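Local coordinates for protein cysteine synthase (Fusobacterium nucleatum subsp. nucleatum strain ATCC 25586, PDB 5XEM) that uses pyridoxal 5'-phosphate for beta-replacement chemistry at cysteine, producing hydrogen sulfide, and probably makes L-cysteine and acetate from O-acetyl-L-serine and sulfide, at residues F28-Y33 / K288-V293; G61-D66 / K88-K93. All coordinates share one frame; numbering follows the deposited sequence.

Contact 1: F28-Y33 / K288-V293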
# COMPACT_ATOMS: atom_id res chain seq x y z
N PHE A 28 -4.15 -11.87 25.57
CA PHE A 28 -4.42 -12.91 26.57
C PHE A 28 -3.20 -13.74 26.92
O PHE A 28 -3.28 -14.97 27.01
CB PHE A 28 -5.58 -13.80 26.11
CG PHE A 28 -6.77 -13.01 25.65
CD1 PHE A 28 -7.49 -12.24 26.56
CD2 PHE A 28 -7.13 -12.98 24.31
CE1 PHE A 28 -8.57 -11.48 26.14
CE2 PHE A 28 -8.22 -12.23 23.88
CZ PHE A 28 -8.94 -11.48 24.79
N GLY A 29 -2.08 -13.06 27.13
CA GLY A 29 -0.84 -13.71 27.55
C GLY A 29 -0.16 -14.61 26.54
O GLY A 29 0.69 -15.43 26.90
N ASN A 30 -0.51 -14.48 25.26
CA ASN A 30 0.27 -15.08 24.18
C ASN A 30 0.73 -13.97 23.25
O ASN A 30 0.14 -12.92 23.25
CB ASN A 30 -0.58 -16.07 23.41
CG ASN A 30 -1.04 -17.22 24.29
OD1 ASN A 30 -0.21 -17.92 24.89
ND2 ASN A 30 -2.36 -17.43 24.35
N GLU A 31 1.78 -14.21 22.47
CA GLU A 31 2.27 -13.20 21.53
C GLU A 31 1.66 -13.46 20.14
O GLU A 31 1.76 -14.57 19.61
CB GLU A 31 3.79 -13.25 21.47
CG GLU A 31 4.44 -12.97 22.81
CD GLU A 31 5.95 -12.91 22.73
OE1 GLU A 31 6.58 -13.90 22.28
OE2 GLU A 31 6.52 -11.87 23.12
N ILE A 32 1.01 -12.44 19.59
CA ILE A 32 0.45 -12.53 18.24
C ILE A 32 1.24 -11.61 17.31
O ILE A 32 1.43 -10.43 17.61
CB ILE A 32 -1.04 -12.15 18.18
CG1 ILE A 32 -1.86 -13.01 19.14
CG2 ILE A 32 -1.55 -12.32 16.74
CD1 ILE A 32 -3.36 -12.77 19.09
N TYR A 33 1.73 -12.19 16.22
CA TYR A 33 2.46 -11.48 15.16
C TYR A 33 1.61 -11.52 13.90
O TYR A 33 1.10 -12.58 13.55
CB TYR A 33 3.78 -12.18 14.88
CG TYR A 33 4.73 -12.17 16.05
CD1 TYR A 33 5.60 -11.10 16.25
CD2 TYR A 33 4.76 -13.23 16.95
CE1 TYR A 33 6.46 -11.08 17.33
CE2 TYR A 33 5.63 -13.22 18.03
CZ TYR A 33 6.47 -12.15 18.21
OH TYR A 33 7.34 -12.13 19.27
N LYS A 288 -0.14 -19.05 27.85
CA LYS A 288 0.77 -20.16 27.62
C LYS A 288 2.03 -19.69 26.91
O LYS A 288 2.86 -20.52 26.54
CB LYS A 288 0.10 -21.24 26.77
CG LYS A 288 -1.09 -21.92 27.41
CD LYS A 288 -1.62 -22.99 26.48
CE LYS A 288 -2.79 -23.76 27.09
NZ LYS A 288 -3.91 -22.85 27.49
N GLY A 289 2.18 -18.37 26.73
CA GLY A 289 3.30 -17.78 25.99
C GLY A 289 3.47 -18.26 24.54
O GLY A 289 4.58 -18.26 24.01
N LEU A 290 2.37 -18.66 23.90
CA LEU A 290 2.42 -19.18 22.53
C LEU A 290 2.82 -18.07 21.55
O LEU A 290 2.49 -16.90 21.75
CB LEU A 290 1.07 -19.74 22.09
CG LEU A 290 0.44 -20.83 22.96
CD1 LEU A 290 -1.00 -21.07 22.54
CD2 LEU A 290 1.26 -22.11 22.89
N LYS A 291 3.57 -18.43 20.53
CA LYS A 291 3.90 -17.49 19.46
C LYS A 291 2.95 -17.83 18.33
O LYS A 291 3.00 -18.94 17.75
CB LYS A 291 5.35 -17.62 19.05
CG LYS A 291 6.32 -17.12 20.12
CD LYS A 291 7.70 -16.86 19.55
CE LYS A 291 8.74 -16.57 20.63
NZ LYS A 291 8.86 -15.13 20.97
N ILE A 292 2.04 -16.89 18.06
CA ILE A 292 0.93 -17.13 17.14
C ILE A 292 1.14 -16.20 15.95
O ILE A 292 1.29 -15.00 16.14
CB ILE A 292 -0.43 -16.81 17.79
CG1 ILE A 292 -0.62 -17.61 19.09
CG2 ILE A 292 -1.57 -17.08 16.80
CD1 ILE A 292 -1.99 -17.46 19.72
N VAL A 293 1.17 -16.77 14.75
CA VAL A 293 1.30 -15.96 13.52
C VAL A 293 -0.02 -15.95 12.79
O VAL A 293 -0.63 -17.02 12.58
CB VAL A 293 2.41 -16.47 12.59
CG1 VAL A 293 2.44 -15.65 11.29
CG2 VAL A 293 3.78 -16.40 13.28
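Lys291 and Glu31 form a salt bridge, NZ to OE1 at 2.9 Å, the ammonium meeting the syn lone pair of the carboxylate. The two side chains rise side by side from paired parallel strands, and Lys291 reaches its partner by bending at its last torsion. The second oxygen of Glu31 has a long, weak ion pair with Lys21.

At the start of the strands, Asn30 turns its CG beside its own backbone N (chi1 -62°), which brings OD1 over the turn at 288-290. Asn30 OD1 accepts from Leu290 N at 2.9 Å and from Lys288 N at 3.2 Å, both donors standing about 30° out of the amide plane. Its ND2 is bonded to Ser282 OG and Asn285 O, so the amide's rotation is fixed from both ends.

Parallel pairing then takes over: Glu31 N binds Leu290 O, Ile292 N binds Glu31 O at 2.8 Å, and Tyr33 N binds Ile292 O at 173°, nearly straight. Ile32 and Ile292 share the face packed by helix 269-284, CG1 to CB at 4.3 Å; on the other face Tyr33 runs alongside Lys291 and touches Leu6 of the second subunit.

With the charge pair on the face shared with Tyr33 and the buried Asn30 amide gripped at both oxygen and nitrogen, the polar groups joining strands 31-36 and 291-296 are largely satisfied within the fold.

Contact 2: G61-D66 / K88-K93. With ACT (acetate ion), chain E.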
# COMPACT_ATOMS: atom_id res chain seq x y z
N GLY A 61 6.63 -22.95 -21.38
CA GLY A 61 6.30 -22.62 -22.74
C GLY A 61 4.82 -22.44 -22.99
O GLY A 61 4.40 -22.43 -24.13
N LEU A 62 4.05 -22.23 -21.92
CA LEU A 62 2.62 -22.00 -22.01
C LEU A 62 2.21 -20.54 -22.21
O LEU A 62 1.04 -20.27 -22.46
CB LEU A 62 1.94 -22.55 -20.76
CG LEU A 62 1.92 -24.07 -20.65
CD1 LEU A 62 1.42 -24.51 -19.27
CD2 LEU A 62 1.04 -24.66 -21.75
N ILE A 63 3.17 -19.62 -22.12
CA ILE A 63 2.91 -18.20 -22.34
C ILE A 63 3.94 -17.65 -23.31
O ILE A 63 5.12 -17.63 -23.01
CB ILE A 63 2.98 -17.40 -21.01
CG1 ILE A 63 1.97 -17.94 -19.98
CG2 ILE A 63 2.76 -15.91 -21.24
CD1 ILE A 63 2.07 -17.25 -18.61
N ASP A 64 3.46 -17.27 -24.50
CA ASP A 64 4.22 -16.52 -25.51
C ASP A 64 3.82 -15.05 -25.36
O ASP A 64 2.89 -14.73 -24.60
CB ASP A 64 3.81 -16.97 -26.94
CG ASP A 64 4.03 -18.47 -27.19
OD1 ASP A 64 4.91 -19.05 -26.56
OD2 ASP A 64 3.31 -19.04 -28.04
N LYS A 65 4.46 -14.18 -26.13
CA LYS A 65 4.19 -12.74 -26.10
C LYS A 65 2.73 -12.43 -26.36
O LYS A 65 2.19 -11.48 -25.79
CB LYS A 65 5.04 -11.99 -27.15
CG LYS A 65 6.55 -12.21 -27.05
CD LYS A 65 7.26 -11.70 -28.31
CE LYS A 65 8.28 -12.71 -28.85
NZ LYS A 65 7.63 -13.71 -29.73
N ASP A 66 2.10 -13.23 -27.23
CA ASP A 66 0.72 -12.97 -27.64
C ASP A 66 -0.32 -13.87 -26.93
O ASP A 66 -1.46 -13.91 -27.34
CB ASP A 66 0.58 -13.10 -29.17
CG ASP A 66 1.02 -14.45 -29.71
OD1 ASP A 66 1.87 -15.11 -29.06
OD2 ASP A 66 0.53 -14.83 -30.79
N LYS A 88 5.33 -7.24 -17.66
CA LYS A 88 5.71 -8.24 -18.69
C LYS A 88 5.05 -8.04 -20.06
O LYS A 88 5.34 -8.79 -21.02
CB LYS A 88 5.38 -9.63 -18.14
CG LYS A 88 6.28 -10.07 -16.99
CD LYS A 88 5.87 -11.45 -16.46
CE LYS A 88 6.85 -11.97 -15.40
NZ LYS A 88 8.10 -12.50 -16.02
N ASN A 89 4.14 -7.09 -20.17
CA ASN A 89 3.39 -6.79 -21.41
C ASN A 89 2.52 -7.95 -21.92
O ASN A 89 2.47 -8.20 -23.13
CB ASN A 89 4.35 -6.34 -22.52
CG ASN A 89 5.00 -5.02 -22.21
OD1 ASN A 89 4.31 -4.06 -21.89
ND2 ASN A 89 6.32 -4.97 -22.25
N TYR A 90 1.88 -8.68 -21.02
CA TYR A 90 0.89 -9.67 -21.42
C TYR A 90 -0.51 -9.10 -21.35
O TYR A 90 -0.84 -8.38 -20.40
CB TYR A 90 0.98 -10.90 -20.50
CG TYR A 90 2.30 -11.64 -20.48
CD1 TYR A 90 3.03 -11.83 -21.63
CD2 TYR A 90 2.78 -12.23 -19.31
CE1 TYR A 90 4.22 -12.54 -21.62
CE2 TYR A 90 3.97 -12.95 -19.28
CZ TYR A 90 4.68 -13.10 -20.45
OH TYR A 90 5.86 -13.79 -20.48
N LYS A 91 -1.35 -9.47 -22.30
CA LYS A 91 -2.77 -9.11 -22.27
C LYS A 91 -3.50 -9.98 -21.24
O LYS A 91 -3.37 -11.21 -21.28
CB LYS A 91 -3.37 -9.31 -23.65
CG LYS A 91 -4.85 -9.00 -23.79
CD LYS A 91 -5.27 -9.20 -25.24
CE LYS A 91 -6.78 -9.23 -25.42
NZ LYS A 91 -7.15 -9.25 -26.86
N LEU A 92 -4.25 -9.35 -20.33
CA LEU A 92 -4.94 -10.02 -19.22
C LEU A 92 -6.44 -9.72 -19.33
O LEU A 92 -6.83 -8.56 -19.60
CB LEU A 92 -4.41 -9.49 -17.88
CG LEU A 92 -5.07 -10.03 -16.59
CD1 LEU A 92 -4.83 -11.54 -16.43
CD2 LEU A 92 -4.58 -9.27 -15.36
N LYS A 93 -7.26 -10.75 -19.16
CA LYS A 93 -8.70 -10.64 -19.00
C LYS A 93 -9.06 -11.29 -17.67
O LYS A 93 -8.58 -12.37 -17.36
CB LYS A 93 -9.45 -11.34 -20.15
CG LYS A 93 -9.17 -10.79 -21.53
CD LYS A 93 -10.11 -11.42 -22.55
CE LYS A 93 -9.84 -10.86 -23.94
NZ LYS A 93 -11.00 -11.05 -24.86
C ACT E . -3.15 -5.80 -19.53
O ACT E . -2.75 -4.76 -20.15
OXT ACT E . -4.13 -6.45 -19.98
CH3 ACT E . -2.44 -6.23 -18.27
O HOH W 1 6.58 -15.20 -22.63
O HOH W 2 -0.36 -11.14 -24.34
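Two successive helix ends of the smaller parallel sheet's domain meet here: the loop joining helix 46-60 to strand 68-72, and the turn from helix 76-88 into strand 92-97. The contact centres on Tyr90, whose ring has Ile63 crossing it at about a right angle. The CG2 methyl, anti to the backbone N of Ile63, sits over one ring face, 3.7 Å from the centroid of Tyr90 and 19° off the normal, a CH-pi contact displaced toward the CZ rim. Lys88 CB lies against the opposite face, so the ring is sandwiched.

Each helix closes with a Schellman motif, at Gly61 and at Asn89, and strand 68-72, helix 76-88 and strand 92-97 form a beta-alpha-beta crossover between neighbouring parallel strands.

Water joins the polar edges. One molecule donates to Ile63 O at 2.9 Å and to Tyr90 OH at 2.7 Å, a hydroxyl also hydrogen-bonded to Glu58. A second donates to Lys65 O and accepts from Lys91 N at 2.8 Å, bridging the two backbones. Asp64, whose CB is directed away from 88-93, forms a salt bridge through OD2 with Lys140. Beyond Tyr90, Leu92 N binds OXT of an acetate ion, probably from the crystallisation liquor, at 2.9 Å.

The two contacts lie on opposite sides of the chain's centre, their own centres 44 Å apart and their nearest atoms about 27 Å apart. Contact 1 joins two strands of the larger, mixed sheet; contact 2 belongs to the smaller parallel sheet, and its sequence falls wholly between the segments that contact 1 brings together. This is the two-lobed design of the family, with the cofactor and the lanthionine adduct held between the lobes. In contact 1 the side chain of Val293 is about 11 Å from that of Ser184, which binds pyridoxal 5'-phosphate. Both contacts are peripheral, and each has a bound calcium ion about 5 Å away, near Gly29 in contact 1 and near the side chain of Asn89 in contact 2.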